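AT-less polyketide synthase (Streptomyces platensis subsp. rosaceus, PDB 4TKT) probably catalyses decarboxylative condensation that extends the polyketide chain, as the ketosynthase domain of a modular synthase for isomigrastatin. Local coordinates at residues 74-79 with 86-91; 91-96 with 611-616. One frame throughout, in Å; residues are numbered along the deposited sequence.

Interaction 1: residues 74-79 with 86-91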
# COMPACT_ATOMS: atom_id res chain seq x y z
N ASP A 74 5.27 -15.13 -7.74
CA ASP A 74 6.47 -15.41 -8.52
C ASP A 74 6.48 -14.62 -9.83
O ASP A 74 7.45 -14.67 -10.58
CB ASP A 74 6.58 -16.91 -8.81
CG ASP A 74 5.37 -17.46 -9.53
OD1 ASP A 74 4.29 -16.83 -9.47
OD2 ASP A 74 5.49 -18.54 -10.14
N GLU A 75 5.39 -13.90 -10.09
CA GLU A 75 5.29 -13.08 -11.29
C GLU A 75 6.07 -11.78 -11.11
O GLU A 75 5.99 -11.14 -10.07
CB GLU A 75 3.83 -12.79 -11.62
CG GLU A 75 3.00 -14.04 -11.90
CD GLU A 75 1.53 -13.74 -12.09
OE1 GLU A 75 1.13 -12.57 -11.91
OE2 GLU A 75 0.77 -14.67 -12.43
N PHE A 76 6.81 -11.39 -12.15
CA PHE A 76 7.69 -10.23 -12.06
C PHE A 76 8.08 -9.72 -13.44
O PHE A 76 8.08 -10.47 -14.41
CB PHE A 76 8.95 -10.60 -11.25
CG PHE A 76 9.83 -9.43 -10.93
CD1 PHE A 76 9.30 -8.26 -10.40
CD2 PHE A 76 11.20 -9.50 -11.12
CE1 PHE A 76 10.11 -7.19 -10.09
CE2 PHE A 76 12.02 -8.43 -10.81
CZ PHE A 76 11.48 -7.28 -10.29
N ASP A 77 8.40 -8.43 -13.53
CA ASP A 77 8.80 -7.81 -14.78
C ASP A 77 10.22 -7.26 -14.67
O ASP A 77 10.41 -6.05 -14.58
CB ASP A 77 7.82 -6.69 -15.15
CG ASP A 77 7.99 -6.19 -16.57
OD1 ASP A 77 9.02 -6.48 -17.21
OD2 ASP A 77 7.07 -5.50 -17.05
N PRO A 78 11.22 -8.15 -14.69
CA PRO A 78 12.62 -7.76 -14.45
C PRO A 78 13.17 -6.74 -15.45
O PRO A 78 13.91 -5.84 -15.06
CB PRO A 78 13.37 -9.09 -14.55
CG PRO A 78 12.50 -9.97 -15.37
CD PRO A 78 11.10 -9.58 -15.00
N LEU A 79 12.83 -6.89 -16.73
CA LEU A 79 13.33 -5.98 -17.76
C LEU A 79 12.87 -4.55 -17.50
O LEU A 79 13.59 -3.59 -17.79
CB LEU A 79 12.87 -6.43 -19.15
CG LEU A 79 13.89 -7.21 -19.98
CD1 LEU A 79 14.67 -8.19 -19.12
CD2 LEU A 79 13.19 -7.93 -21.11
N LYS A 86 17.80 -13.81 -15.10
CA LYS A 86 18.49 -14.83 -14.33
C LYS A 86 18.57 -14.43 -12.86
O LYS A 86 18.42 -15.27 -11.98
CB LYS A 86 19.90 -15.07 -14.89
N ALA A 87 18.79 -13.15 -12.61
CA ALA A 87 18.90 -12.65 -11.24
C ALA A 87 17.54 -12.65 -10.55
O ALA A 87 17.46 -12.83 -9.34
CB ALA A 87 19.49 -11.25 -11.23
N ALA A 88 16.48 -12.45 -11.33
CA ALA A 88 15.13 -12.41 -10.79
C ALA A 88 14.73 -13.74 -10.15
O ALA A 88 14.00 -13.77 -9.16
CB ALA A 88 14.14 -12.05 -11.88
N SER A 89 15.21 -14.84 -10.73
CA SER A 89 14.83 -16.18 -10.29
C SER A 89 15.24 -16.47 -8.85
O SER A 89 14.53 -17.15 -8.12
CB SER A 89 15.43 -17.23 -11.22
OG SER A 89 14.86 -17.15 -12.52
N THR A 90 16.39 -15.93 -8.44
CA THR A 90 16.90 -16.18 -7.09
C THR A 90 16.68 -14.98 -6.18
O THR A 90 17.16 -14.95 -5.05
CB THR A 90 18.40 -16.51 -7.11
OG1 THR A 90 19.11 -15.46 -7.78
CG2 THR A 90 18.65 -17.82 -7.83
N MSE A 91 15.94 -14.00 -6.68
CA MSE A 91 15.66 -12.78 -5.93
C MSE A 91 14.39 -12.96 -5.10
O MSE A 91 13.37 -13.42 -5.61
CB MSE A 91 15.52 -11.59 -6.88
CG MSE A 91 15.16 -10.28 -6.22
SE MSE A 91 15.09 -8.83 -7.54
CE MSE A 91 16.97 -8.83 -8.09
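F76 and P78 close on A88, joining the short strand 75-76 and the turn after it to the helix 85-89, while the selenomethionine M91 adds a Met-aromatic contact to the F76 ring. The site lies in the N-terminal half of the thiolase-type ketosynthase fold. From CB, which points toward the helix, the F76 side chain leaves with CG anti to its backbone N (chi1 -171°), and this turns the ring toward A88. CB and CG themselves stay farther from A88 CB than the nearest rim atoms do. CD2 makes the closest approach, 4.0 Å from A88 CB, and the methyl group meets it at the ring edge, close to the ring plane. The next rim atom, CE2, is 4.3 Å from the same A88 CB and also faces M91, whose SE lies 4.5 Å from F76 CE2. CZ, at the tip, has passed the A88 methyl and lies nearer to M91 SE. Relative to the ring as a whole, M91 SE is 5.4 Å from the F76 centroid and approaches obliquely, 49° off the ring normal. On the side of the ring turned from M91, P78 N lies 3.8 Å above the plane of F76, displaced toward the rim. R96, L99 and Q100 of helix 93-109 pack against F76, and the F81 ring meets it with nearly parallel planes. A backbone bond from M91 N to A88 O, 3.2 Å, ties M91 to the same turn of chain as A88. P78 completes the small apolar cluster, its CB lying 4.1 Å from A88 CB.

Interaction 2: residues 91-96 with 611-616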
# COMPACT_ATOMS: atom_id res chain seq x y z
N MSE A 91 15.94 -14.00 -6.68
CA MSE A 91 15.66 -12.78 -5.93
C MSE A 91 14.39 -12.96 -5.10
O MSE A 91 13.37 -13.42 -5.61
CB MSE A 91 15.52 -11.59 -6.88
CG MSE A 91 15.16 -10.28 -6.22
SE MSE A 91 15.09 -8.83 -7.54
CE MSE A 91 16.97 -8.83 -8.09
N ASP A 92 14.48 -12.59 -3.82
CA ASP A 92 13.36 -12.71 -2.90
C ASP A 92 12.11 -12.02 -3.45
O ASP A 92 12.14 -10.84 -3.76
CB ASP A 92 13.74 -12.11 -1.53
CG ASP A 92 12.59 -12.11 -0.54
OD1 ASP A 92 11.69 -12.97 -0.63
OD2 ASP A 92 12.58 -11.24 0.36
N PRO A 93 11.01 -12.79 -3.58
CA PRO A 93 9.72 -12.28 -4.05
C PRO A 93 9.27 -11.02 -3.33
O PRO A 93 8.59 -10.19 -3.93
CB PRO A 93 8.77 -13.45 -3.75
CG PRO A 93 9.63 -14.64 -3.89
CD PRO A 93 10.98 -14.25 -3.37
N GLN A 94 9.65 -10.87 -2.06
CA GLN A 94 9.30 -9.68 -1.30
C GLN A 94 9.96 -8.44 -1.89
O GLN A 94 9.34 -7.38 -1.96
CB GLN A 94 9.70 -9.84 0.17
CG GLN A 94 8.88 -10.89 0.91
CD GLN A 94 9.23 -10.96 2.38
OE1 GLN A 94 8.37 -11.22 3.23
NE2 GLN A 94 10.50 -10.74 2.70
N GLU A 95 11.21 -8.56 -2.31
CA GLU A 95 11.90 -7.47 -3.00
C GLU A 95 11.21 -7.18 -4.33
O GLU A 95 11.01 -6.02 -4.70
CB GLU A 95 13.37 -7.81 -3.25
CG GLU A 95 14.14 -8.26 -2.03
CD GLU A 95 15.55 -8.70 -2.37
OE1 GLU A 95 16.10 -8.21 -3.38
OE2 GLU A 95 16.11 -9.54 -1.64
N ARG A 96 10.85 -8.23 -5.05
CA ARG A 96 10.23 -8.09 -6.36
C ARG A 96 8.89 -7.37 -6.27
O ARG A 96 8.63 -6.43 -7.02
CB ARG A 96 10.04 -9.46 -7.02
CG ARG A 96 11.34 -10.16 -7.40
CD ARG A 96 11.06 -11.41 -8.22
NE ARG A 96 11.46 -12.63 -7.52
CZ ARG A 96 10.93 -13.83 -7.75
NH1 ARG A 96 9.95 -13.97 -8.64
NH2 ARG A 96 11.36 -14.89 -7.08
N ARG A 611 6.76 -15.79 -14.82
CA ARG A 611 7.06 -16.43 -13.55
C ARG A 611 8.55 -16.67 -13.32
O ARG A 611 9.25 -17.16 -14.20
CB ARG A 611 6.31 -17.76 -13.46
CG ARG A 611 4.79 -17.62 -13.53
CD ARG A 611 4.11 -18.94 -13.88
NE ARG A 611 4.37 -19.99 -12.90
CZ ARG A 611 3.54 -20.31 -11.91
NH1 ARG A 611 2.39 -19.67 -11.77
NH2 ARG A 611 3.86 -21.28 -11.06
N TYR A 612 9.03 -16.32 -12.13
CA TYR A 612 10.42 -16.55 -11.75
C TYR A 612 10.52 -17.21 -10.38
O TYR A 612 9.89 -16.77 -9.42
CB TYR A 612 11.21 -15.24 -11.75
CG TYR A 612 11.26 -14.59 -13.11
CD1 TYR A 612 12.25 -14.92 -14.03
CD2 TYR A 612 10.31 -13.64 -13.48
CE1 TYR A 612 12.29 -14.33 -15.27
CE2 TYR A 612 10.35 -13.05 -14.72
CZ TYR A 612 11.34 -13.39 -15.62
OH TYR A 612 11.38 -12.80 -16.86
N TRP A 613 11.31 -18.28 -10.30
CA TRP A 613 11.47 -19.01 -9.05
C TRP A 613 12.89 -19.57 -8.97
O TRP A 613 13.58 -19.67 -9.99
CB TRP A 613 10.43 -20.12 -8.95
CG TRP A 613 10.04 -20.47 -7.54
CD1 TRP A 613 10.23 -21.67 -6.91
CD2 TRP A 613 9.39 -19.62 -6.59
NE1 TRP A 613 9.74 -21.61 -5.63
CE2 TRP A 613 9.22 -20.36 -5.41
CE3 TRP A 613 8.94 -18.29 -6.62
CZ2 TRP A 613 8.61 -19.83 -4.27
CZ3 TRP A 613 8.34 -17.77 -5.49
CH2 TRP A 613 8.18 -18.54 -4.34
N TYR A 614 13.33 -19.94 -7.78
CA TYR A 614 14.72 -20.35 -7.56
C TYR A 614 15.08 -21.65 -8.28
O TYR A 614 16.26 -21.96 -8.45
CB TYR A 614 14.99 -20.50 -6.05
CG TYR A 614 14.49 -21.80 -5.48
CD1 TYR A 614 13.15 -21.98 -5.17
CD2 TYR A 614 15.36 -22.86 -5.24
CE1 TYR A 614 12.68 -23.17 -4.65
CE2 TYR A 614 14.91 -24.05 -4.72
CZ TYR A 614 13.57 -24.20 -4.43
OH TYR A 614 13.12 -25.39 -3.91
N THR A 615 14.07 -22.40 -8.71
CA THR A 615 14.32 -23.67 -9.38
C THR A 615 14.55 -23.51 -10.87
O THR A 615 14.85 -24.48 -11.57
CB THR A 615 13.16 -24.66 -9.15
OG1 THR A 615 11.92 -24.02 -9.46
CG2 THR A 615 13.13 -25.12 -7.72
N ASP A 616 14.40 -22.28 -11.37
CA ASP A 616 14.61 -21.99 -12.78
C ASP A 616 16.02 -22.38 -13.23
O ASP A 616 17.01 -21.92 -12.67
CB ASP A 616 14.36 -20.50 -13.06
CG ASP A 616 12.91 -20.09 -12.86
OD1 ASP A 616 12.04 -20.99 -12.78
OD2 ASP A 616 12.64 -18.87 -12.80
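R96 NH1 donates to Y612 O at 2.9 Å, and R96 NH2 adds a weak bond to the same oxygen. The stronger donor stands above the carbonyl plane, 41° out of it, and the N-H...O angle is 146°. Along its NE-NH2 edge the guanidinium grips M91 O side-on and in its plane: R96 NE reaches M91 O at 2.8 Å and R96 NH2 reaches it at 2.9 Å, NH2 thus serving both oxygens. A bend at chi3 (-115°) turns the group back onto this carbonyl just ahead of its own helix, and the buried guanidinium thereby joins the carbonyls of M91 and Y612. The helix is 93-109 of the ketosynthase fold; D92, its N-cap, accepts a weak capping bond from Q94 N. A leucine in place of R96 has no N-H to offer Y612 O or M91 O, and the C-terminal segment would probably be free to shift against the helix start.

The indole side rests on one apolar touch without hydrogen bonds: P93 CG meets W613 CZ3 at 3.7 Å, the side chains crossing at about a right angle. The rings of Y142 and W613 meet edge-to-face, and a MES molecule, probably from the crystallisation liquor, lies against this partly exposed indole. Beyond it, in the type I turn W613 to D616, T615 is exposed and W613 N bonds D616 OD2 at 2.9 Å.

Followed from the N terminus, the chain passes strand 75-76, turns through residues 80-84 and returns along helix 85-89, where interaction 1 closes this short loop. M91 is shared by both contacts and leads through D92 into helix 93-109. Interaction 2 opens here and closes only after 514 intervening residues, when the C-terminal segment comes back. The two are therefore in series, neither nested nor crossed. They touch in space, since the D74 carbonyl probably accepts from Y612 N beside the antiparallel pairing of strands 75-76 and 610-611, and S89 bonds D616. Interaction 1 joins strand 75-76 to helix 85-89, and interaction 2 brings the C-terminal segment to the start of helix 93-109.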